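Local structure of selenium-binding protein (Sulfolobus tokodaii, 2ECE) at residues A[10-15]-A[78-83]; A[142-147]-A[192-197]; A[395-400]-A[419-424]; A[360-365]-A[429-434]. The protein is of uncertain function but belongs to the selenium-binding protein family, whose members are thought to bind selenium, and folds as a beta-propeller. All coordinates share one frame; numbering follows the deposited sequence.

Contact 1 (A[10-15]-A[78-83])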
# COMPACT_ATOMS: atom_id res chain seq x y z
N PRO A 10 -8.75 -15.26 17.23
CA PRO A 10 -8.59 -16.31 16.22
C PRO A 10 -7.94 -15.86 14.91
O PRO A 10 -7.53 -16.69 14.10
CB PRO A 10 -10.01 -16.84 16.04
CG PRO A 10 -10.85 -15.63 16.32
CD PRO A 10 -10.18 -15.07 17.55
N THR A 11 -7.85 -14.56 14.68
CA THR A 11 -7.23 -14.08 13.45
C THR A 11 -5.74 -13.76 13.63
O THR A 11 -5.08 -13.30 12.70
CB THR A 11 -7.94 -12.85 12.88
OG1 THR A 11 -7.90 -11.79 13.84
CG2 THR A 11 -9.40 -13.19 12.56
N PHE A 12 -5.22 -13.99 14.84
CA PHE A 12 -3.80 -13.77 15.09
C PHE A 12 -3.12 -15.08 14.71
O PHE A 12 -3.49 -16.15 15.21
CB PHE A 12 -3.52 -13.48 16.56
CG PHE A 12 -3.93 -12.11 17.02
CD1 PHE A 12 -4.46 -11.17 16.13
CD2 PHE A 12 -3.79 -11.74 18.36
CE1 PHE A 12 -4.84 -9.90 16.56
CE2 PHE A 12 -4.16 -10.48 18.80
CZ PHE A 12 -4.69 -9.55 17.89
N TYR A 13 -2.12 -15.01 13.83
CA TYR A 13 -1.41 -16.20 13.40
C TYR A 13 0.04 -16.09 13.83
O TYR A 13 0.68 -15.05 13.62
CB TYR A 13 -1.51 -16.32 11.87
CG TYR A 13 -2.87 -15.95 11.32
CD1 TYR A 13 -3.05 -14.77 10.60
CD2 TYR A 13 -3.98 -16.78 11.53
CE1 TYR A 13 -4.31 -14.40 10.10
CE2 TYR A 13 -5.25 -16.43 11.03
CZ TYR A 13 -5.40 -15.24 10.31
OH TYR A 13 -6.64 -14.89 9.82
N PRO A 14 0.60 -17.15 14.44
CA PRO A 14 2.00 -17.10 14.89
C PRO A 14 2.96 -16.94 13.72
O PRO A 14 3.92 -16.18 13.79
CB PRO A 14 2.20 -18.47 15.56
CG PRO A 14 0.82 -18.88 15.97
CD PRO A 14 -0.01 -18.45 14.78
N SER A 15 2.67 -17.65 12.64
CA SER A 15 3.53 -17.66 11.47
C SER A 15 2.80 -17.60 10.13
O SER A 15 1.58 -17.75 10.07
CB SER A 15 4.33 -18.95 11.48
OG SER A 15 3.42 -20.04 11.52
N TRP A 78 -5.17 -2.29 10.63
CA TRP A 78 -5.81 -2.71 11.88
C TRP A 78 -5.10 -2.20 13.11
O TRP A 78 -3.91 -1.90 13.07
CB TRP A 78 -5.86 -4.24 11.96
CG TRP A 78 -6.62 -4.89 10.86
CD1 TRP A 78 -6.12 -5.42 9.71
CD2 TRP A 78 -8.03 -5.12 10.83
NE1 TRP A 78 -7.13 -5.98 8.97
CE2 TRP A 78 -8.32 -5.82 9.64
CE3 TRP A 78 -9.08 -4.81 11.71
CZ2 TRP A 78 -9.62 -6.21 9.30
CZ3 TRP A 78 -10.38 -5.21 11.37
CH2 TRP A 78 -10.63 -5.90 10.17
N ASN A 79 -5.84 -2.11 14.22
CA ASN A 79 -5.27 -1.66 15.48
C ASN A 79 -4.30 -2.72 16.01
O ASN A 79 -3.28 -2.40 16.62
CB ASN A 79 -6.38 -1.43 16.52
CG ASN A 79 -7.08 -2.71 16.91
OD1 ASN A 79 -7.70 -3.37 16.07
ND2 ASN A 79 -6.98 -3.08 18.19
N ALA A 80 -4.62 -3.99 15.76
CA ALA A 80 -3.77 -5.08 16.22
C ALA A 80 -3.82 -6.25 15.25
O ALA A 80 -4.81 -6.44 14.54
CB ALA A 80 -4.22 -5.55 17.62
N CYS A 81 -2.75 -7.03 15.22
CA CYS A 81 -2.69 -8.16 14.33
C CYS A 81 -1.77 -9.27 14.84
O CYS A 81 -1.46 -9.31 16.03
CB CYS A 81 -2.28 -7.69 12.94
SG CYS A 81 -0.73 -6.73 12.81
N SER A 82 -1.33 -10.16 13.96
CA SER A 82 -0.48 -11.28 14.36
C SER A 82 0.75 -10.90 15.19
O SER A 82 1.26 -11.71 15.97
CB SER A 82 -0.05 -12.08 13.13
OG SER A 82 -1.18 -12.69 12.52
N SER A 83 1.24 -9.68 15.01
CA SER A 83 2.41 -9.21 15.74
C SER A 83 2.18 -9.24 17.25
O SER A 83 3.14 -9.21 18.02
CB SER A 83 2.76 -7.79 15.31
OG SER A 83 1.68 -6.90 15.57
O HOH W 1 3.32 -13.61 15.34

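Contact 2 (A[142-147]-A[192-197])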
# COMPACT_ATOMS: atom_id res chain seq x y z
N THR A 142 0.96 5.23 5.52
CA THR A 142 0.93 3.83 5.94
C THR A 142 0.60 3.58 7.42
O THR A 142 1.09 4.29 8.30
CB THR A 142 2.28 3.14 5.65
OG1 THR A 142 2.59 3.29 4.25
CG2 THR A 142 2.22 1.63 6.02
N VAL A 143 -0.22 2.56 7.67
CA VAL A 143 -0.57 2.16 9.03
C VAL A 143 -0.16 0.71 9.24
O VAL A 143 -0.51 -0.16 8.43
CB VAL A 143 -2.09 2.23 9.30
CG1 VAL A 143 -2.38 1.76 10.73
CG2 VAL A 143 -2.59 3.64 9.09
N HIS A 144 0.58 0.44 10.32
CA HIS A 144 1.00 -0.92 10.64
C HIS A 144 0.74 -1.21 12.12
O HIS A 144 1.00 -0.36 12.98
CB HIS A 144 2.49 -1.13 10.33
CG HIS A 144 2.76 -1.47 8.90
ND1 HIS A 144 2.13 -2.52 8.26
CD2 HIS A 144 3.60 -0.92 7.99
CE1 HIS A 144 2.57 -2.59 7.01
NE2 HIS A 144 3.46 -1.63 6.82
N CYS A 145 0.23 -2.41 12.40
CA CYS A 145 -0.06 -2.83 13.78
C CYS A 145 1.20 -3.49 14.36
O CYS A 145 1.64 -4.54 13.88
CB CYS A 145 -1.25 -3.83 13.79
SG CYS A 145 -1.33 -4.85 12.28
N GLY A 146 1.78 -2.86 15.37
CA GLY A 146 2.98 -3.42 15.99
C GLY A 146 2.63 -4.09 17.31
O GLY A 146 1.49 -3.98 17.78
N PRO A 147 3.58 -4.80 17.93
CA PRO A 147 3.34 -5.47 19.21
C PRO A 147 3.09 -4.46 20.32
O PRO A 147 2.22 -4.65 21.18
CB PRO A 147 4.65 -6.23 19.47
CG PRO A 147 5.29 -6.33 18.11
CD PRO A 147 4.97 -5.00 17.49
N ASP A 192 6.61 4.95 2.93
CA ASP A 192 6.14 3.68 3.49
C ASP A 192 7.17 3.17 4.48
O ASP A 192 8.25 3.75 4.63
CB ASP A 192 5.91 2.64 2.37
CG ASP A 192 5.26 1.36 2.89
OD1 ASP A 192 4.34 1.46 3.72
OD2 ASP A 192 5.66 0.26 2.44
N PHE A 193 6.83 2.10 5.19
CA PHE A 193 7.73 1.51 6.16
C PHE A 193 7.19 0.16 6.57
O PHE A 193 6.01 -0.12 6.41
CB PHE A 193 7.84 2.37 7.42
CG PHE A 193 6.65 2.25 8.36
CD1 PHE A 193 5.47 2.97 8.12
CD2 PHE A 193 6.70 1.40 9.47
CE1 PHE A 193 4.36 2.84 8.98
CE2 PHE A 193 5.60 1.27 10.33
CZ PHE A 193 4.43 1.99 10.08
N TRP A 194 8.07 -0.68 7.07
CA TRP A 194 7.68 -1.96 7.62
C TRP A 194 8.83 -2.48 8.46
O TRP A 194 9.75 -1.73 8.78
CB TRP A 194 7.24 -2.99 6.56
CG TRP A 194 6.16 -3.87 7.15
CD1 TRP A 194 5.86 -3.99 8.48
CD2 TRP A 194 5.22 -4.71 6.45
NE1 TRP A 194 4.80 -4.86 8.65
CE2 TRP A 194 4.39 -5.31 7.43
CE3 TRP A 194 5.00 -5.02 5.10
CZ2 TRP A 194 3.36 -6.21 7.11
CZ3 TRP A 194 3.97 -5.92 4.77
CH2 TRP A 194 3.17 -6.49 5.78
N TRP A 195 8.81 -3.76 8.82
CA TRP A 195 9.85 -4.25 9.69
C TRP A 195 10.01 -5.76 9.69
O TRP A 195 9.24 -6.49 9.07
CB TRP A 195 9.52 -3.78 11.13
CG TRP A 195 8.04 -4.03 11.52
CD1 TRP A 195 7.33 -5.18 11.32
CD2 TRP A 195 7.13 -3.12 12.18
NE1 TRP A 195 6.04 -5.04 11.80
CE2 TRP A 195 5.90 -3.79 12.33
CE3 TRP A 195 7.25 -1.80 12.65
CZ2 TRP A 195 4.78 -3.19 12.93
CZ3 TRP A 195 6.12 -1.20 13.26
CH2 TRP A 195 4.91 -1.90 13.39
N ASN A 196 11.04 -6.20 10.40
CA ASN A 196 11.31 -7.61 10.63
C ASN A 196 11.39 -7.51 12.15
O ASN A 196 12.40 -7.06 12.70
CB ASN A 196 12.66 -8.05 10.07
CG ASN A 196 12.95 -9.51 10.37
OD1 ASN A 196 12.92 -9.93 11.53
ND2 ASN A 196 13.22 -10.30 9.33
N LEU A 197 10.32 -7.90 12.82
CA LEU A 197 10.25 -7.78 14.27
C LEU A 197 11.29 -8.52 15.11
O LEU A 197 11.92 -7.91 15.97
CB LEU A 197 8.83 -8.12 14.75
CG LEU A 197 7.77 -7.13 14.24
CD1 LEU A 197 6.37 -7.65 14.56
CD2 LEU A 197 7.99 -5.77 14.88
O HOH W 2 4.57 -1.61 4.07
O HOH W 3 2.77 -5.78 11.51

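Contact 3 (A[395-400]-A[419-424])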
# COMPACT_ATOMS: atom_id res chain seq x y z
N VAL A 395 -6.30 -12.35 -5.78
CA VAL A 395 -5.64 -11.05 -5.76
C VAL A 395 -6.69 -9.99 -6.08
O VAL A 395 -7.35 -10.05 -7.12
CB VAL A 395 -4.51 -10.94 -6.82
CG1 VAL A 395 -3.80 -9.59 -6.69
CG2 VAL A 395 -3.52 -12.08 -6.64
N TYR A 396 -6.87 -9.04 -5.17
CA TYR A 396 -7.85 -7.98 -5.37
C TYR A 396 -7.11 -6.77 -5.93
O TYR A 396 -5.98 -6.48 -5.51
CB TYR A 396 -8.54 -7.67 -4.05
CG TYR A 396 -9.34 -8.85 -3.53
CD1 TYR A 396 -10.64 -9.09 -3.96
CD2 TYR A 396 -8.77 -9.76 -2.63
CE1 TYR A 396 -11.36 -10.20 -3.52
CE2 TYR A 396 -9.48 -10.88 -2.18
CZ TYR A 396 -10.77 -11.09 -2.63
OH TYR A 396 -11.49 -12.17 -2.17
N VAL A 397 -7.73 -6.07 -6.87
CA VAL A 397 -7.09 -4.93 -7.52
C VAL A 397 -7.97 -3.69 -7.61
O VAL A 397 -9.14 -3.78 -8.00
CB VAL A 397 -6.71 -5.31 -8.97
CG1 VAL A 397 -5.80 -4.25 -9.57
CG2 VAL A 397 -6.04 -6.69 -9.00
N THR A 398 -7.43 -2.53 -7.22
CA THR A 398 -8.16 -1.26 -7.34
C THR A 398 -7.33 -0.36 -8.27
O THR A 398 -6.21 -0.72 -8.63
CB THR A 398 -8.41 -0.58 -5.97
OG1 THR A 398 -7.17 -0.34 -5.31
CG2 THR A 398 -9.33 -1.46 -5.12
N ASN A 399 -7.84 0.82 -8.62
CA ASN A 399 -7.15 1.63 -9.64
C ASN A 399 -6.73 3.07 -9.43
O ASN A 399 -6.23 3.70 -10.37
CB ASN A 399 -8.00 1.57 -10.91
CG ASN A 399 -9.38 2.18 -10.71
OD1 ASN A 399 -9.96 2.07 -9.62
ND2 ASN A 399 -9.91 2.82 -11.75
N SER A 400 -6.94 3.62 -8.24
CA SER A 400 -6.56 5.00 -7.99
C SER A 400 -5.22 5.12 -7.26
O SER A 400 -4.92 4.33 -6.38
CB SER A 400 -7.66 5.70 -7.19
OG SER A 400 -7.25 7.00 -6.83
N VAL A 419 -11.22 -5.36 -9.00
CA VAL A 419 -11.18 -6.56 -9.79
C VAL A 419 -10.56 -7.70 -8.99
O VAL A 419 -9.72 -7.46 -8.12
CB VAL A 419 -10.34 -6.31 -11.06
CG1 VAL A 419 -9.80 -7.62 -11.62
CG2 VAL A 419 -11.19 -5.59 -12.10
N LYS A 420 -11.01 -8.92 -9.27
CA LYS A 420 -10.47 -10.08 -8.59
C LYS A 420 -9.72 -10.93 -9.60
O LYS A 420 -10.20 -11.16 -10.72
CB LYS A 420 -11.56 -10.92 -7.92
CG LYS A 420 -10.98 -12.16 -7.25
CD LYS A 420 -11.92 -12.85 -6.27
CE LYS A 420 -12.91 -13.79 -6.95
NZ LYS A 420 -13.60 -14.66 -5.94
N LEU A 421 -8.54 -11.39 -9.21
CA LEU A 421 -7.71 -12.23 -10.05
C LEU A 421 -7.59 -13.57 -9.35
O LEU A 421 -7.58 -13.63 -8.12
CB LEU A 421 -6.32 -11.62 -10.22
CG LEU A 421 -6.21 -10.19 -10.74
CD1 LEU A 421 -4.74 -9.81 -10.85
CD2 LEU A 421 -6.88 -10.09 -12.11
N ASN A 422 -7.51 -14.65 -10.12
CA ASN A 422 -7.36 -15.97 -9.55
C ASN A 422 -5.91 -16.36 -9.81
O ASN A 422 -5.50 -16.49 -10.96
CB ASN A 422 -8.32 -16.95 -10.22
CG ASN A 422 -9.78 -16.67 -9.87
OD1 ASN A 422 -10.62 -16.53 -10.76
ND2 ASN A 422 -10.08 -16.58 -8.58
N ALA A 423 -5.13 -16.50 -8.74
CA ALA A 423 -3.72 -16.85 -8.88
C ALA A 423 -3.48 -18.33 -8.67
O ALA A 423 -4.05 -18.95 -7.76
CB ALA A 423 -2.89 -16.04 -7.90
N ASN A 424 -2.62 -18.90 -9.51
CA ASN A 424 -2.30 -20.32 -9.45
C ASN A 424 -1.10 -20.57 -8.54
O ASN A 424 -0.01 -20.05 -8.78
CB ASN A 424 -1.98 -20.84 -10.85
CG ASN A 424 -1.89 -22.35 -10.90
OD1 ASN A 424 -1.15 -22.96 -10.13
ND2 ASN A 424 -2.63 -22.96 -11.82
O HOH W 4 -13.57 -13.68 -3.36

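Contact 4 (A[360-365]-A[429-434])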
# COMPACT_ATOMS: atom_id res chain seq x y z
N GLY A 360 3.02 -14.89 -14.67
CA GLY A 360 1.64 -14.49 -14.89
C GLY A 360 1.50 -13.02 -15.21
O GLY A 360 2.19 -12.18 -14.63
N LYS A 361 0.59 -12.70 -16.13
CA LYS A 361 0.36 -11.31 -16.54
C LYS A 361 -1.05 -11.11 -17.09
O LYS A 361 -1.49 -11.83 -17.98
CB LYS A 361 1.37 -10.91 -17.62
CG LYS A 361 1.15 -9.51 -18.19
CD LYS A 361 1.91 -9.28 -19.49
CE LYS A 361 3.42 -9.40 -19.32
NZ LYS A 361 4.12 -9.12 -20.61
N VAL A 362 -1.77 -10.12 -16.55
CA VAL A 362 -3.11 -9.81 -17.04
C VAL A 362 -3.15 -8.34 -17.42
O VAL A 362 -2.38 -7.53 -16.88
CB VAL A 362 -4.21 -10.11 -15.99
CG1 VAL A 362 -4.26 -11.59 -15.69
CG2 VAL A 362 -3.95 -9.31 -14.72
N LYS A 363 -4.02 -7.99 -18.37
CA LYS A 363 -4.14 -6.61 -18.82
C LYS A 363 -5.45 -6.01 -18.33
O LYS A 363 -6.52 -6.59 -18.51
CB LYS A 363 -4.10 -6.54 -20.35
CG LYS A 363 -2.91 -7.22 -21.00
CD LYS A 363 -2.98 -7.06 -22.51
CE LYS A 363 -2.13 -8.10 -23.22
NZ LYS A 363 -0.71 -8.02 -22.80
N LEU A 364 -5.36 -4.84 -17.72
CA LEU A 364 -6.53 -4.14 -17.19
C LEU A 364 -6.33 -2.65 -17.40
O LEU A 364 -5.34 -2.08 -16.92
CB LEU A 364 -6.70 -4.44 -15.70
CG LEU A 364 -6.98 -5.88 -15.24
CD1 LEU A 364 -6.73 -6.00 -13.74
CD2 LEU A 364 -8.43 -6.26 -15.58
N GLY A 365 -7.25 -2.01 -18.11
CA GLY A 365 -7.14 -0.58 -18.37
C GLY A 365 -5.77 -0.19 -18.90
O GLY A 365 -5.23 -0.85 -19.79
N LEU A 429 -1.93 -16.54 -13.65
CA LEU A 429 -2.78 -15.43 -13.22
C LEU A 429 -3.93 -15.22 -14.20
O LEU A 429 -3.71 -15.02 -15.40
CB LEU A 429 -1.96 -14.13 -13.17
CG LEU A 429 -1.84 -13.30 -11.89
CD1 LEU A 429 -1.56 -11.86 -12.29
CD2 LEU A 429 -3.11 -13.38 -11.06
N GLU A 430 -5.17 -15.26 -13.70
CA GLU A 430 -6.35 -15.07 -14.54
C GLU A 430 -7.29 -14.04 -13.91
O GLU A 430 -7.34 -13.91 -12.69
CB GLU A 430 -7.13 -16.38 -14.71
CG GLU A 430 -6.41 -17.50 -15.46
CD GLU A 430 -6.16 -17.16 -16.92
OE1 GLU A 430 -7.01 -16.46 -17.53
OE2 GLU A 430 -5.13 -17.62 -17.47
N ILE A 431 -8.04 -13.33 -14.75
CA ILE A 431 -9.00 -12.35 -14.27
C ILE A 431 -10.29 -13.09 -13.97
O ILE A 431 -10.79 -13.83 -14.81
CB ILE A 431 -9.31 -11.28 -15.34
CG1 ILE A 431 -8.04 -10.54 -15.75
CG2 ILE A 431 -10.33 -10.29 -14.80
CD1 ILE A 431 -8.22 -9.69 -17.00
N ASP A 432 -10.84 -12.91 -12.78
CA ASP A 432 -12.10 -13.58 -12.47
C ASP A 432 -13.15 -12.81 -13.27
O ASP A 432 -13.27 -11.60 -13.13
CB ASP A 432 -12.43 -13.49 -10.98
CG ASP A 432 -13.58 -14.39 -10.60
OD1 ASP A 432 -13.34 -15.60 -10.39
OD2 ASP A 432 -14.73 -13.90 -10.51
N LYS A 433 -13.90 -13.52 -14.11
CA LYS A 433 -14.92 -12.90 -14.94
C LYS A 433 -16.15 -12.45 -14.16
O LYS A 433 -16.68 -11.37 -14.39
CB LYS A 433 -15.35 -13.88 -16.05
CG LYS A 433 -16.39 -13.32 -17.00
CD LYS A 433 -17.11 -14.44 -17.74
CE LYS A 433 -18.18 -13.91 -18.68
NZ LYS A 433 -19.21 -13.09 -17.96
N GLU A 434 -16.59 -13.28 -13.22
CA GLU A 434 -17.78 -13.00 -12.43
C GLU A 434 -17.70 -11.85 -11.42
O GLU A 434 -18.63 -11.06 -11.30
CB GLU A 434 -18.22 -14.27 -11.69
CG GLU A 434 -18.09 -15.54 -12.52
CD GLU A 434 -16.69 -16.14 -12.47
OE1 GLU A 434 -16.30 -16.69 -11.41
OE2 GLU A 434 -15.96 -16.05 -13.49
O HOH W 5 -3.83 -14.11 -18.59

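Contact 1 (A[10-15]-A[78-83])
The N-terminal loop that leads into helix 16-20 lies here against the loop following strand 77-78, the first strand of a propeller blade. Its firmest link is a nearly straight hydrogen bond from Tyr13 N to Ser82 OG, 2.8 Å long with an angle of 167° at the hydrogen. Ser82 sets its hydroxyl beside its own backbone N and anti to the carbonyl carbon (chi1 -65°), from where OG meets Tyr13 and also bonds Asp457. The Tyr13 ring runs past this hydroxyl, its CD1 3.4 Å from Ser82 OG, and its phenol is held by the carbonyl of Gly451. The Phe12 ring takes a carbonyl on one face, Cys81 O, shifted toward the rim and 3.5 Å from Phe12 CE1, and makes its apolar contact at CZ, 4.0 Å from Ala80 CB. Beyond the serine, water 1 can donate to Pro14 O at 3.1 Å and to Ser82 O at 2.9 Å, although other acceptors compete for its protons. Cys81 is in turn tied to Cys145 by a disulfide. Placed between a backbone donor and a carboxylate, the buried Ser82 hydroxyl has both its acceptor and its donor roles occupied, so its rotation is probably fixed.

Contact 2 (A[142-147]-A[192-197])
Asp192 OD2 is the best-held polar atom: Leu256 N hydrogen-bonds to it, water 2 can donate to it at 2.7 Å, although this water has more acceptors in reach than protons, and a long, weak ion pair to Arg257 adds a third hold. Its partner oxygen serves the facing strand, for Thr142 OG1 donates to the anti lone pair of Asp192 OD1 over 2.6 Å. The two strands open neighbouring propeller blades and run 25° from parallel, with aromatic side chains filling the space between them. His144 is at the middle. One face of its imidazole stacks on the five-membered ring of Trp194, centroids 3.6 Å apart and planes at 16°, with CE1 over the indole. Its CD2 edge meets the face of Phe193 almost perpendicularly (87°), a T-shaped pair with CD2 3.7 Å from Phe193 CZ. Water 2 lies in the imidazole plane, 3.0 Å from His144 NE2. Further along, Trp195 turns its edge to the Cys145 carbonyl, CZ2 3.5 Å from Cys145 O, while its NE1 bonds Ser458. Pro147 CG and Leu197 CD1 meet tip to tip at 3.9 Å. Stacking and water together probably fix the imidazole's rotation, and the nearby carboxylate of Asp192 may raise its affinity for a proton.

Contact 3 (A[395-400]-A[419-424])
On one face of this antiparallel pair, the second and third strands of a propeller blade, Leu421 is the bump and the two valines opposite form the hollow. With CG anti to its carbonyl carbon (chi1 -55°), Leu421 slants across the strand boundary: CB rests 3.9 Å from Val395 CB, and CD1 reaches Val397 CG2, also at 3.9 Å. Val419 extends this surface beside Val397, and Ala423 takes Val395 CG2 against its CB at 4.2 Å. An alanine in place of Leu421 would lose CG and both methyls and would probably leave the groove between the valines poorly filled. Beneath the side chains, Val395 with Leu421 and Val397 with Val419 are hydrogen-bonded pairs, the shortest link being Val397 N to Val419 O at 2.7 Å. Tyr396 and Lys420, the non-hydrogen-bonded pair between them, occupy the reverse face and lie side by side, Lys420 CD 3.9 Å from Tyr396 CE1. A bend at chi3 (83°) carries the ammonium to water 4, which accepts from Lys420 NZ at 2.8 Å and donates to Tyr396 OH. Glu25 holds the phenol and Tyr57 the lysine, so the face opposite the valines and Leu421 carries a buried polar chain that would probably accommodate a charged lysine.

Contact 4 (A[360-365]-A[429-434])
The short strand segments 360-363 and 429-432 run 33° from parallel with their axes 6.1 Å apart at closest, and they meet through side chains, without direct backbone pairing. Gly360 starts the contact by allowing a close approach: its CA sits 4.0 Å from Leu429 CB, and a beta carbon on it would collide with that atom. Leu429 itself has chi1 at -123°, away from a staggered position, which may reflect some strain. Val362 follows as the central wedge. Its CG1 presses on the backbone at Leu429 O, 3.5 Å away, and its CB lies 3.9 Å from Ile431 CG1, the two side chains crossing obliquely. Ile431 then extends CD1 to meet Leu364 CD2 tip to tip at 3.7 Å, beside the carbonyl of Lys363. A serine in place of Ile431 would lack CG1, CG2 and CD1, and would probably lose both the grip on Leu364 and much of the packing on Val362. Lys361, Lys363 and Glu430 alternate with these residues and point away from the partner strand. Water 5 makes only weak bonds to Lys361 O and Leu429 O. Leu421 lies behind, touching Val362, Leu429 and Ile431, and Val345 packs on Val362 and Leu429. Interlocking of apolar residues between the outermost strands of two adjacent four-stranded blades is the kind of packing by which neighbouring blades of a beta-propeller stack face to face.

From the N terminus, contact 1 closes first, looping out strands 27-33, 44-49 and 60-65 and bringing the chain's start to the blade that begins at strand 77-78. Contact 2 follows in series, closing the loop that holds the rest of the blade of strand 140-145 and joining it to the next blade. The Cys81-Cys145 disulfide welds these two contacts together. Contact 4 closes a longer loop, from strand 357-363 to strand 429-438, with contact 3 nested inside it. Contact 3 works within a single blade and contact 4 between blades, and their adjoining strands 417-423 and 429-438 put their centres about 7 Å apart. Contacts 2 and 3 lie on opposite sides of the chain's centre.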